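Local coordinates for DNA mismatch repair protein MutS (Thermus aquaticus, PDB 1EWQ) that recognises mismatched base pairs in DNA as part of mismatch repair and has a weak ATPase activity, at residues E655-L661 with R688-A694; T281-R286 with L329-R334. All blocks are in the same frame, centred on the assembly; numbering follows the deposited sequence.

Contact 1: residues E655-L661 with R688-A694; sequences ENSLVLL and RAYTLFA
Val659 is held through both of its backbone polar atoms by strand 690-694: its N donates to Tyr690 O at 2.8 Å and its O accepts from Leu692 N at 2.9 Å. The same alternation runs to either end, where Tyr690 N reaches Ser657 O, Leu692 O takes the N-H of Leu661, and Ala694 N closes the ladder on Leu661 O. The two strands run parallel, their axes 9° apart, in a register that sets Leu658 beside Tyr690 and Leu661 beside Phe693.

On one face, Leu660 and Leu692 lie side by side and point the same way, with Leu660 CD2 3.7 Å from Leu692 CD1; helix 589-603 packs over both. The other face carries Val659, Thr691, Leu661 and Phe693. Here Leu661 CB sits over the Phe693 ring, displaced toward its rim, in a CH-pi contact of 4.2 Å to the ring centroid. Phe693 offers that face because its CG stands anti to the backbone N (chi1 -172°). Leu684 of helix 670-687 touches Val659, Leu661 and Thr691.

The Tyr690 ring turns its edge to the carbonyls of Glu655 and Ser657, while its hydroxyl is bonded to Asp549 O. Before the strands begin, Glu655 OE2 and Arg688 NH1 make a long salt bridge of 3.9 Å, their flat groups nearly perpendicular. Arg688, the first residue past helix 670-687, closes it in a Schellman motif. Strand, helix and parallel neighbouring strand form a beta-alpha-beta crossover of the P-loop ATPase domain, and Ala694 ends beside Lys589 of the predicted ATP site.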
loop_
_atom_site.group_PDB
_atom_site.type_symbol
_atom_site.label_atom_id
_atom_site.label_comp_id
_atom_site.label_asym_id
_atom_site.label_seq_id
_atom_site.Cartn_x
_atom_site.Cartn_y
_atom_site.Cartn_z
ATOM N N GLU C 655 38.120 21.061 -2.073
ATOM C CA GLU C 655 38.249 22.067 -3.129
ATOM C C GLU C 655 37.741 21.518 -4.460
ATOM O O GLU C 655 37.566 22.263 -5.425
ATOM C CB GLU C 655 39.708 22.488 -3.307
ATOM C CG GLU C 655 40.655 21.305 -3.535
ATOM C CD GLU C 655 42.071 21.727 -3.877
ATOM O OE1 GLU C 655 42.985 20.894 -3.705
ATOM O OE2 GLU C 655 42.267 22.878 -4.327
ATOM N N ASN C 656 37.522 20.209 -4.515
ATOM C CA ASN C 656 37.034 19.581 -5.733
ATOM C C ASN C 656 35.586 19.143 -5.577
ATOM O O ASN C 656 35.074 18.342 -6.360
ATOM C CB ASN C 656 37.917 18.384 -6.090
ATOM C CG ASN C 656 39.352 18.797 -6.350
ATOM O OD1 ASN C 656 39.603 19.779 -7.052
ATOM N ND2 ASN C 656 40.300 18.059 -5.786
ATOM N N SER C 657 34.921 19.676 -4.561
ATOM C CA SER C 657 33.536 19.303 -4.333
ATOM C C SER C 657 32.546 20.273 -4.930
ATOM O O SER C 657 32.843 21.453 -5.109
ATOM C CB SER C 657 33.258 19.159 -2.838
ATOM O OG SER C 657 34.070 18.142 -2.289
ATOM N N LEU C 658 31.376 19.745 -5.267
ATOM C CA LEU C 658 30.280 20.548 -5.797
ATOM C C LEU C 658 29.326 20.582 -4.628
ATOM O O LEU C 658 28.825 19.536 -4.216
ATOM C CB LEU C 658 29.600 19.874 -6.995
ATOM C CG LEU C 658 28.303 20.558 -7.488
ATOM C CD1 LEU C 658 28.621 21.932 -8.066
ATOM C CD2 LEU C 658 27.600 19.698 -8.551
ATOM N N VAL C 659 29.106 21.768 -4.076
ATOM C CA VAL C 659 28.208 21.944 -2.942
ATOM C C VAL C 659 26.981 22.741 -3.384
ATOM O O VAL C 659 27.117 23.785 -4.028
ATOM C CB VAL C 659 28.927 22.704 -1.799
ATOM C CG1 VAL C 659 27.976 22.931 -0.650
ATOM C CG2 VAL C 659 30.183 21.912 -1.339
ATOM N N LEU C 660 25.790 22.256 -3.037
ATOM C CA LEU C 660 24.542 22.922 -3.408
ATOM C C LEU C 660 23.750 23.311 -2.167
ATOM O O LEU C 660 23.196 22.448 -1.495
ATOM C CB LEU C 660 23.682 22.004 -4.289
ATOM C CG LEU C 660 24.266 21.452 -5.603
ATOM C CD1 LEU C 660 23.171 20.658 -6.343
ATOM C CD2 LEU C 660 24.762 22.577 -6.477
ATOM N N LEU C 661 23.706 24.604 -1.855
ATOM C CA LEU C 661 22.977 25.066 -0.679
ATOM C C LEU C 661 21.722 25.818 -1.083
ATOM O O LEU C 661 21.746 26.694 -1.946
ATOM C CB LEU C 661 23.859 25.948 0.204
ATOM C CG LEU C 661 25.203 25.361 0.660
ATOM C CD1 LEU C 661 25.861 26.337 1.637
ATOM C CD2 LEU C 661 25.002 23.991 1.306
ATOM N N ARG C 688 37.263 26.581 -1.157
ATOM C CA ARG C 688 37.455 26.650 -2.602
ATOM C C ARG C 688 36.624 25.628 -3.384
ATOM O O ARG C 688 36.915 25.336 -4.547
ATOM C CB ARG C 688 38.937 26.503 -2.976
ATOM C CG ARG C 688 39.833 27.625 -2.450
ATOM C CD ARG C 688 41.287 27.476 -2.921
ATOM N NE ARG C 688 41.542 28.174 -4.187
ATOM C CZ ARG C 688 41.382 27.647 -5.396
ATOM N NH1 ARG C 688 40.963 26.395 -5.532
ATOM N NH2 ARG C 688 41.644 28.379 -6.475
ATOM N N ALA C 689 35.594 25.081 -2.746
ATOM C CA ALA C 689 34.724 24.128 -3.430
ATOM C C ALA C 689 33.870 24.934 -4.412
ATOM O O ALA C 689 33.829 26.160 -4.336
ATOM C CB ALA C 689 33.833 23.422 -2.435
ATOM N N TYR C 690 33.225 24.251 -5.353
ATOM C CA TYR C 690 32.352 24.929 -6.300
ATOM C C TYR C 690 31.005 24.938 -5.585
ATOM O O TYR C 690 30.336 23.901 -5.477
ATOM C CB TYR C 690 32.231 24.151 -7.612
ATOM C CG TYR C 690 33.523 23.925 -8.372
ATOM C CD1 TYR C 690 34.556 23.172 -7.823
ATOM C CD2 TYR C 690 33.680 24.413 -9.676
ATOM C CE1 TYR C 690 35.718 22.898 -8.557
ATOM C CE2 TYR C 690 34.829 24.149 -10.417
ATOM C CZ TYR C 690 35.844 23.390 -9.857
ATOM O OH TYR C 690 36.975 23.102 -10.597
ATOM N N THR C 691 30.612 26.108 -5.102
ATOM C CA THR C 691 29.379 26.236 -4.360
ATOM C C THR C 691 28.288 27.090 -5.022
ATOM O O THR C 691 28.540 28.217 -5.455
ATOM C CB THR C 691 29.669 26.826 -2.949
ATOM O OG1 THR C 691 30.622 26.009 -2.256
ATOM C CG2 THR C 691 28.406 26.904 -2.139
ATOM N N LEU C 692 27.083 26.527 -5.111
ATOM C CA LEU C 692 25.924 27.252 -5.632
ATOM C C LEU C 692 25.065 27.427 -4.378
ATOM O O LEU C 692 24.649 26.450 -3.753
ATOM C CB LEU C 692 25.156 26.445 -6.683
ATOM C CG LEU C 692 25.756 26.249 -8.075
ATOM C CD1 LEU C 692 24.796 25.419 -8.922
ATOM C CD2 LEU C 692 26.004 27.599 -8.738
ATOM N N PHE C 693 24.813 28.672 -4.010
ATOM C CA PHE C 693 24.056 28.969 -2.807
ATOM C C PHE C 693 22.853 29.837 -3.124
ATOM O O PHE C 693 22.998 31.048 -3.299
ATOM C CB PHE C 693 24.986 29.681 -1.809
ATOM C CG PHE C 693 24.397 29.896 -0.437
ATOM C CD1 PHE C 693 25.230 30.258 0.627
ATOM C CD2 PHE C 693 23.028 29.750 -0.196
ATOM C CE1 PHE C 693 24.715 30.468 1.902
ATOM C CE2 PHE C 693 22.499 29.961 1.085
ATOM C CZ PHE C 693 23.346 30.319 2.132
ATOM N N ALA C 694 21.679 29.208 -3.210
ATOM C CA ALA C 694 20.428 29.913 -3.470
ATOM C C ALA C 694 19.976 30.503 -2.142
ATOM O O ALA C 694 19.861 29.779 -1.143
ATOM C CB ALA C 694 19.372 28.944 -3.991
#

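Contact 2: residues T281-R286 with L329-R334; sequences TAPGRR and LADLER
Arg286 meets Asp331 end-on, NH1 and NH2 both reaching OD2 from the same face of the carboxylate. The bond from Arg286 NH1 to Asp331 OD2 is 3.0 Å and syn. Arg286 NH2 also donates to Glu333 OE1 at 3.0 Å, on that oxygen's anti side, and one water links Arg286 NE to the same OE1. A bend at chi3 (-63°) turns the guanidinium back so that Pro283 CA lies against one of its faces. Replacing this arginine by alanine would probably cost the Asp331 and Glu333 carboxylates the cation they share. Arg286 NH1 also lies over the centre of the Arg334 guanidinium. Asp331 probably eases these like charges, as do backbone carbonyls: Arg129 O accepts from Arg286 NH1, while Pro128 O and Glu130 O take Arg334 NH1 and NH2; Ser151 OG bonds to Arg334 NE.

Asp331 is in turn fixed as an N-cap, its OD1 accepting from Arg334 N at 2.9 Å. Thr281 caps the other helix through OG1, which is also bonded to Asp528, and a second water joins Ala282 N to Leu329 O. The starts of helices 282-293 and 332-340 meet beside helix 514-540, which touches Pro283, Leu329 and Glu333.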
loop_
_atom_site.group_PDB
_atom_site.type_symbol
_atom_site.label_atom_id
_atom_site.label_comp_id
_atom_site.label_asym_id
_atom_site.label_seq_id
_atom_site.Cartn_x
_atom_site.Cartn_y
_atom_site.Cartn_z
ATOM N N THR C 281 19.038 -5.163 -21.822
ATOM C CA THR C 281 19.201 -6.365 -21.010
ATOM C C THR C 281 19.317 -6.065 -19.508
ATOM O O THR C 281 19.633 -4.946 -19.110
ATOM C CB THR C 281 20.452 -7.122 -21.421
ATOM O OG1 THR C 281 21.597 -6.322 -21.114
ATOM C CG2 THR C 281 20.435 -7.412 -22.912
ATOM N N ALA C 282 19.078 -7.075 -18.676
ATOM C CA ALA C 282 19.169 -6.878 -17.236
ATOM C C ALA C 282 20.621 -6.588 -16.836
ATOM O O ALA C 282 20.871 -5.674 -16.059
ATOM C CB ALA C 282 18.629 -8.103 -16.489
ATOM N N PRO C 283 21.590 -7.364 -17.361
ATOM C CA PRO C 283 23.003 -7.131 -17.022
ATOM C C PRO C 283 23.398 -5.684 -17.350
ATOM O O PRO C 283 24.205 -5.067 -16.653
ATOM C CB PRO C 283 23.742 -8.141 -17.894
ATOM C CG PRO C 283 22.759 -9.291 -17.995
ATOM C CD PRO C 283 21.436 -8.574 -18.197
ATOM N N GLY C 284 22.809 -5.159 -18.420
ATOM C CA GLY C 284 23.068 -3.796 -18.841
ATOM C C GLY C 284 22.442 -2.806 -17.880
ATOM O O GLY C 284 23.083 -1.844 -17.482
ATOM N N ARG C 285 21.190 -3.021 -17.501
ATOM C CA ARG C 285 20.552 -2.112 -16.547
ATOM C C ARG C 285 21.351 -2.110 -15.247
ATOM O O ARG C 285 21.538 -1.062 -14.630
ATOM C CB ARG C 285 19.109 -2.535 -16.246
ATOM C CG ARG C 285 18.438 -1.645 -15.211
ATOM C CD ARG C 285 16.964 -1.980 -15.010
ATOM N NE ARG C 285 16.192 -1.752 -16.227
ATOM C CZ ARG C 285 14.903 -2.047 -16.373
ATOM N NH1 ARG C 285 14.209 -2.581 -15.373
ATOM N NH2 ARG C 285 14.314 -1.831 -17.539
ATOM N N ARG C 286 21.813 -3.290 -14.833
ATOM C CA ARG C 286 22.598 -3.409 -13.607
ATOM C C ARG C 286 23.947 -2.690 -13.727
ATOM O O ARG C 286 24.374 -2.002 -12.798
ATOM C CB ARG C 286 22.817 -4.884 -13.238
ATOM C CG ARG C 286 21.550 -5.609 -12.698
ATOM C CD ARG C 286 21.915 -6.929 -11.982
ATOM N NE ARG C 286 22.544 -7.893 -12.883
ATOM C CZ ARG C 286 21.868 -8.764 -13.624
ATOM N NH1 ARG C 286 20.541 -8.803 -13.561
ATOM N NH2 ARG C 286 22.511 -9.570 -14.457
ATOM N N LEU C 329 17.838 -10.834 -25.893
ATOM C CA LEU C 329 18.867 -11.495 -25.089
ATOM C C LEU C 329 18.474 -11.740 -23.628
ATOM O O LEU C 329 18.183 -10.806 -22.880
ATOM C CB LEU C 329 20.166 -10.687 -25.127
ATOM C CG LEU C 329 21.423 -11.466 -24.753
ATOM C CD1 LEU C 329 21.751 -12.425 -25.881
ATOM C CD2 LEU C 329 22.588 -10.520 -24.502
ATOM N N ALA C 330 18.464 -13.001 -23.217
ATOM C CA ALA C 330 18.133 -13.318 -21.834
ATOM C C ALA C 330 19.300 -12.871 -20.936
ATOM O O ALA C 330 20.341 -12.437 -21.435
ATOM C CB ALA C 330 17.887 -14.818 -21.686
ATOM N N ASP C 331 19.109 -12.964 -19.622
ATOM C CA ASP C 331 20.121 -12.594 -18.622
ATOM C C ASP C 331 21.103 -13.774 -18.485
ATOM O O ASP C 331 20.886 -14.681 -17.674
ATOM C CB ASP C 331 19.419 -12.339 -17.276
ATOM C CG ASP C 331 20.369 -11.841 -16.186
ATOM O OD1 ASP C 331 21.585 -12.130 -16.256
ATOM O OD2 ASP C 331 19.882 -11.173 -15.248
ATOM N N LEU C 332 22.175 -13.763 -19.271
ATOM C CA LEU C 332 23.145 -14.851 -19.247
ATOM C C LEU C 332 23.992 -14.959 -17.982
ATOM O O LEU C 332 24.562 -16.020 -17.693
ATOM C CB LEU C 332 24.047 -14.764 -20.477
ATOM C CG LEU C 332 23.464 -15.373 -21.762
ATOM C CD1 LEU C 332 22.042 -14.886 -21.977
ATOM C CD2 LEU C 332 24.359 -15.023 -22.943
ATOM N N GLU C 333 24.077 -13.866 -17.233
ATOM C CA GLU C 333 24.833 -13.860 -15.996
ATOM C C GLU C 333 24.058 -14.639 -14.922
ATOM O O GLU C 333 24.626 -15.498 -14.237
ATOM C CB GLU C 333 25.100 -12.419 -15.554
ATOM C CG GLU C 333 25.681 -12.289 -14.158
ATOM C CD GLU C 333 26.162 -10.877 -13.852
ATOM O OE1 GLU C 333 25.482 -9.906 -14.256
ATOM O OE2 GLU C 333 27.213 -10.743 -13.197
ATOM N N ARG C 334 22.766 -14.352 -14.779
ATOM C CA ARG C 334 21.953 -15.071 -13.795
ATOM C C ARG C 334 21.690 -16.509 -14.251
ATOM O O ARG C 334 21.485 -17.408 -13.439
ATOM C CB ARG C 334 20.627 -14.340 -13.558
ATOM C CG ARG C 334 20.758 -13.244 -12.530
ATOM C CD ARG C 334 19.466 -12.488 -12.301
ATOM N NE ARG C 334 19.650 -11.464 -11.273
ATOM C CZ ARG C 334 18.818 -10.453 -11.062
ATOM N NH1 ARG C 334 17.736 -10.313 -11.811
ATOM N NH2 ARG C 334 19.063 -9.593 -10.088
HETATM O O HOH W 1 18.448 -9.728 -20.029
HETATM O O HOH W 2 25.289 -7.662 -12.756
#

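In the fold
From the N terminus, the chain first passes through two mixed sheets of six strands each. Contact 2 then closes a mainly helical loop within the domain III range, bringing the start of helix 332-340 back to that of helix 282-293 after helices 299-314 and 316-326. Further on, within the domain V range, contact 1 closes the shorter loop through helix 670-687 and joins two adjacent inner strands of the ATPase sheet. The loops are in series, neither nested nor crossing. With centres 37 Å apart, the contacts do not touch: contact 2 joins two helix starts, and contact 1 two strands of the sheet that carries the predicted ATP site.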